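Local structure of cytochrome c-552/4 domain-containing protein (Ignicoccus hospitalis KIN4/I, 4QO5) at the interface of chains A and B. The protein binds eight c-type haems as a membrane-associated octahaem cytochrome c and probably serves in electron transfer or haem-based redox chemistry. Residues are numbered along the deposited sequence; one frame, centred on the assembly and turned at random. Chains: chain A/B, Hypothetical multiheme protein.

Contact 1: the interface of chains A and B. Residues chain A 261-262, 264-265; chain B 225, 227, 269.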
loop_
_atom_site.group_PDB
_atom_site.type_symbol
_atom_site.label_atom_id
_atom_site.label_comp_id
_atom_site.label_asym_id
_atom_site.label_seq_id
_atom_site.Cartn_x
_atom_site.Cartn_y
_atom_site.Cartn_z
ATOM N N MET A 261 -2.846 -5.073 -15.224
ATOM C CA MET A 261 -3.006 -6.340 -15.926
ATOM C C MET A 261 -2.771 -6.306 -17.437
ATOM O O MET A 261 -2.427 -7.335 -18.026
ATOM C CB MET A 261 -4.385 -6.956 -15.649
ATOM C CG MET A 261 -4.580 -7.409 -14.224
ATOM S SD MET A 261 -3.267 -8.515 -13.631
ATOM C CE MET A 261 -3.328 -9.832 -14.829
ATOM N N HIS A 262 -2.977 -5.153 -18.075
ATOM C CA HIS A 262 -2.884 -5.071 -19.539
ATOM C C HIS A 262 -1.637 -4.366 -20.096
ATOM O O HIS A 262 -1.366 -4.468 -21.290
ATOM C CB HIS A 262 -4.140 -4.399 -20.130
ATOM C CG HIS A 262 -5.314 -5.314 -20.235
ATOM N ND1 HIS A 262 -6.527 -4.921 -20.761
ATOM C CD2 HIS A 262 -5.464 -6.620 -19.879
ATOM C CE1 HIS A 262 -7.370 -5.938 -20.731
ATOM N NE2 HIS A 262 -6.750 -6.979 -20.195
ATOM N N LYS A 264 1.393 -4.971 -20.243
ATOM C CA LYS A 264 2.328 -5.841 -20.934
ATOM C C LYS A 264 2.042 -5.902 -22.433
ATOM O O LYS A 264 2.911 -6.283 -23.224
ATOM C CB LYS A 264 2.298 -7.255 -20.332
ATOM C CG LYS A 264 0.965 -7.968 -20.497
ATOM C CD LYS A 264 1.040 -9.411 -19.990
ATOM C CE LYS A 264 -0.233 -10.185 -20.297
ATOM N NZ LYS A 264 -1.422 -9.711 -19.529
ATOM N N LYS A 265 0.834 -5.515 -22.836
ATOM C CA LYS A 265 0.500 -5.503 -24.257
ATOM C C LYS A 265 0.392 -4.076 -24.805
ATOM O O LYS A 265 0.005 -3.875 -25.951
ATOM C CB LYS A 265 -0.770 -6.329 -24.545
ATOM C CG LYS A 265 -2.051 -5.858 -23.850
ATOM C CD LYS A 265 -3.117 -6.960 -23.752
ATOM C CE LYS A 265 -2.861 -7.870 -22.551
ATOM N NZ LYS A 265 -3.873 -8.953 -22.412
ATOM N N ASP B 225 -12.548 -8.935 -19.670
ATOM C CA ASP B 225 -11.491 -9.931 -19.666
ATOM C C ASP B 225 -11.512 -10.726 -18.367
ATOM O O ASP B 225 -11.376 -10.152 -17.288
ATOM C CB ASP B 225 -10.150 -9.194 -19.809
ATOM C CG ASP B 225 -8.974 -10.131 -20.068
ATOM O OD1 ASP B 225 -9.139 -11.372 -20.035
ATOM O OD2 ASP B 225 -7.857 -9.614 -20.294
ATOM N N GLU B 227 -9.251 -12.551 -17.410
ATOM C CA GLU B 227 -7.912 -12.466 -16.837
ATOM C C GLU B 227 -7.858 -11.293 -15.857
ATOM O O GLU B 227 -7.192 -11.371 -14.828
ATOM C CB GLU B 227 -6.826 -12.375 -17.916
ATOM C CG GLU B 227 -5.442 -12.087 -17.360
ATOM C CD GLU B 227 -4.335 -12.476 -18.326
ATOM O OE1 GLU B 227 -4.617 -13.254 -19.264
ATOM O OE2 GLU B 227 -3.185 -12.019 -18.140
ATOM N N LYS B 269 -6.472 -17.404 -18.581
ATOM C CA LYS B 269 -7.610 -17.313 -19.528
ATOM C C LYS B 269 -8.476 -18.570 -19.775
ATOM O O LYS B 269 -9.565 -18.464 -20.360
ATOM C CB LYS B 269 -7.123 -16.821 -20.910
ATOM C CG LYS B 269 -6.498 -15.447 -20.942
ATOM C CD LYS B 269 -6.041 -15.083 -22.361
ATOM C CE LYS B 269 -4.955 -14.006 -22.349
ATOM N NZ LYS B 269 -5.373 -12.852 -21.517
HETATM O O HOH W 1 -5.559 -10.303 -20.774
#

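Contact 2: the interface of chains A and B. Residues chain A 252, 254, 257, 489; chain B 169-170, 236-237, 240.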
loop_
_atom_site.group_PDB
_atom_site.type_symbol
_atom_site.label_atom_id
_atom_site.label_comp_id
_atom_site.label_asym_id
_atom_site.label_seq_id
_atom_site.Cartn_x
_atom_site.Cartn_y
_atom_site.Cartn_z
ATOM N N GLU A 252 -6.084 2.213 -6.906
ATOM C CA GLU A 252 -7.400 1.631 -6.616
ATOM C C GLU A 252 -8.424 1.917 -7.715
ATOM O O GLU A 252 -9.431 1.229 -7.818
ATOM C CB GLU A 252 -7.935 2.052 -5.226
ATOM C CG GLU A 252 -8.267 3.534 -5.069
ATOM C CD GLU A 252 -9.220 3.826 -3.900
ATOM O OE1 GLU A 252 -10.054 2.957 -3.563
ATOM O OE2 GLU A 252 -9.160 4.943 -3.335
ATOM N N LYS A 254 -10.188 2.124 -11.459
ATOM C CA LYS A 254 -10.263 1.145 -12.536
ATOM C C LYS A 254 -9.182 1.362 -13.591
ATOM O O LYS A 254 -8.683 0.392 -14.166
ATOM C CB LYS A 254 -11.671 1.119 -13.162
ATOM C CG LYS A 254 -12.753 0.806 -12.131
ATOM C CD LYS A 254 -14.156 0.687 -12.749
ATOM C CE LYS A 254 -14.402 -0.688 -13.345
ATOM N NZ LYS A 254 -15.843 -0.853 -13.759
ATOM N N ASN A 257 -6.297 -0.560 -12.091
ATOM C CA ASN A 257 -6.499 -2.005 -12.094
ATOM C C ASN A 257 -6.206 -2.555 -13.478
ATOM O O ASN A 257 -5.504 -3.547 -13.627
ATOM C CB ASN A 257 -7.954 -2.377 -11.760
ATOM C CG ASN A 257 -8.443 -1.791 -10.447
ATOM O OD1 ASN A 257 -7.662 -1.399 -9.578
ATOM N ND2 ASN A 257 -9.753 -1.768 -10.287
ATOM N N GLN A 489 -11.773 5.433 -4.327
ATOM C CA GLN A 489 -12.916 4.974 -3.566
ATOM C C GLN A 489 -12.600 5.083 -2.074
ATOM O O GLN A 489 -13.172 5.912 -1.369
ATOM C CB GLN A 489 -13.277 3.535 -3.953
ATOM C CG GLN A 489 -13.872 3.395 -5.365
ATOM C CD GLN A 489 -12.817 3.167 -6.441
ATOM O OE1 GLN A 489 -11.660 2.850 -6.148
ATOM N NE2 GLN A 489 -13.214 3.330 -7.694
ATOM N N ALA B 169 -19.617 4.883 -4.417
ATOM C CA ALA B 169 -18.668 4.468 -5.449
ATOM C C ALA B 169 -18.462 2.944 -5.439
ATOM O O ALA B 169 -18.250 2.317 -6.481
ATOM C CB ALA B 169 -17.322 5.181 -5.269
ATOM N N CYS B 170 -18.496 2.342 -4.259
ATOM C CA CYS B 170 -18.345 0.896 -4.191
ATOM C C CYS B 170 -19.657 0.166 -4.133
ATOM O O CYS B 170 -19.794 -0.886 -4.749
ATOM C CB CYS B 170 -17.546 0.501 -2.971
ATOM S SG CYS B 170 -15.919 1.270 -3.138
ATOM N N GLY B 236 -9.405 -5.217 -5.604
ATOM C CA GLY B 236 -8.782 -4.129 -4.873
ATOM C C GLY B 236 -9.329 -2.744 -5.195
ATOM O O GLY B 236 -8.942 -1.774 -4.545
ATOM N N GLN B 237 -10.219 -2.635 -6.187
ATOM C CA GLN B 237 -10.918 -1.375 -6.410
ATOM C C GLN B 237 -11.693 -1.043 -5.141
ATOM O O GLN B 237 -11.792 0.113 -4.748
ATOM C CB GLN B 237 -11.891 -1.461 -7.610
ATOM C CG GLN B 237 -12.577 -0.109 -7.950
ATOM C CD GLN B 237 -13.809 -0.236 -8.857
ATOM O OE1 GLN B 237 -14.104 -1.302 -9.385
ATOM N NE2 GLN B 237 -14.518 0.878 -9.048
ATOM N N LEU B 240 -10.377 -2.863 0.224
ATOM C CA LEU B 240 -9.169 -2.300 0.792
ATOM C C LEU B 240 -9.285 -1.937 2.261
ATOM O O LEU B 240 -10.369 -1.734 2.803
ATOM C CB LEU B 240 -8.797 -1.000 0.063
ATOM C CG LEU B 240 -8.374 -1.021 -1.390
ATOM C CD1 LEU B 240 -7.954 0.402 -1.796
ATOM C CD2 LEU B 240 -7.237 -2.003 -1.578
HETATM O O HOH W 2 -16.518 -1.017 -10.883
#

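Contact 1: the interface of chains A and B
A:His262 and A:Lys264 of one chain reach two acidic residues, B:Asp225 and B:Glu227, of the next in this polar patch of the multihaem cytochrome. The acids follow shortly after B:His219, the histidine of a CXXCH haem-binding motif, and B:His222, an axial haem ligand.

In the imidazole hydrogen bond, A:His262 NE2 donates to the carboxylate oxygen OD2 of B:Asp225 over 2.9 Å. The bond is fairly straight, and the acceptor sits almost in the ring plane, at the imidazole edge. B:Asp225 offers the lone pair of OD2 that points away from its other oxygen, and ring and carboxylate are turned 34° against each other. OD1 is used at home, taking the backbone N-H of B:Glu227 from above the carboxylate plane at 2.9 Å, a cap at the start of helix 226-229 that helps to fix the carboxylate. With CG of B:Asp225 turned opposite its own backbone N (chi1 -170°), the carboxylate extends towards chain A.

The salt bridge lies beside this pair. The ammonium NZ of A:Lys264 approaches B:Glu227 OE2 at 3.2 Å from above the carboxylate plane, while also giving a hydrogen bond to the backbone O of A:Met261 at 3.0 Å. That carbonyl, nearly in line with the nitrogen, ties the lysine back across the end of helix 254-262; a bend in its last torsion (chi4 -68°) brings NZ there. B:Lys269 NZ is modelled very close to OE1 of the same glutamate, too short to take literally, but its charge probably helps to balance the carboxylate.

Packing is slight: the methyl CE of A:Met261 rests against CG of B:Glu227 at 4.0 Å.

A water links A:Lys265 NZ to B:Asp225 OD2, although the lysine is poorly ordered and the water lies suspiciously near the carboxylate, leaving this bridge doubtful.

Contact 2: the interface of chains A and B
B:Gln237 is the side chain that chain A closes around: its extended chain runs between A:Gln489, A:Lys254, A:Asn257 and the backbone of A:Glu252. It is one of the variable residues of a haem-binding CXXCH motif ending at B:His239, the axial ligand of a haem. A:Lys254, A:Gln489 and B:Gln237 all help to line a haem site.

The two glutamines cross with their amide planes 71° apart. As modelled, A:Gln489 OE1 faces the backbone O of B:Gln237 at 3.1 Å, acceptor against acceptor, while A:Gln489 NE2 faces B:Gln237 NE2, also at 3.1 Å, donor against donor. Turning the A:Gln489 amide by half a turn would pair a donor with an acceptor in both places, so its orientation is doubtful. From a side roughly at right angles to A:Gln489, CG of A:Lys254 packs on the amide carbon CD of B:Gln237 at 3.6 Å. Water joins A:Lys254 NZ to B:Gln237 OE1, 2.9 Å from that oxygen. ND2 of A:Asn257 meets the flank of B:Gln237 at CB, the two side chains crossing at about a right angle.

Farther along A:Gln489, its CB touches B:Cys170 SG at 3.6 Å, and its CG lies near CB of B:Ala169; both partners belong to a second CXXCH motif, ending at B:His171. In such motifs the cysteine sulfur forms a thioether to haem. A methyl of B:Leu240, CD1, leans on CB of A:Glu252 at 3.8 Å.

Behind these, the backbone N of A:Gln489 donates to A:Glu252 OE2 at 2.8 Å, reaching it from above the carboxylate plane and tying the loop to helix 246-252. A sharp turn at chi2 of A:Gln489 (90°) swings its amide towards B:Gln237.

Contact 1 and contact 2 lie on one interface, the centres of their C-alpha atoms about 18 Å apart. Helix 254-262 of chain A serves both: its first residue and A:Asn257 meet chain B in contact 2, while its end, continued by the 3-10 helix 263-265, enters contact 1. In chain B, short segments near haem-binding motifs receive it. Contact 1 depends largely on charge and contact 2 on close packing around an amide, with haem-lining residues drawn in from both chains. The inexact two-fold and the three copies deposited would fit a trimer, which the structure alone does not establish.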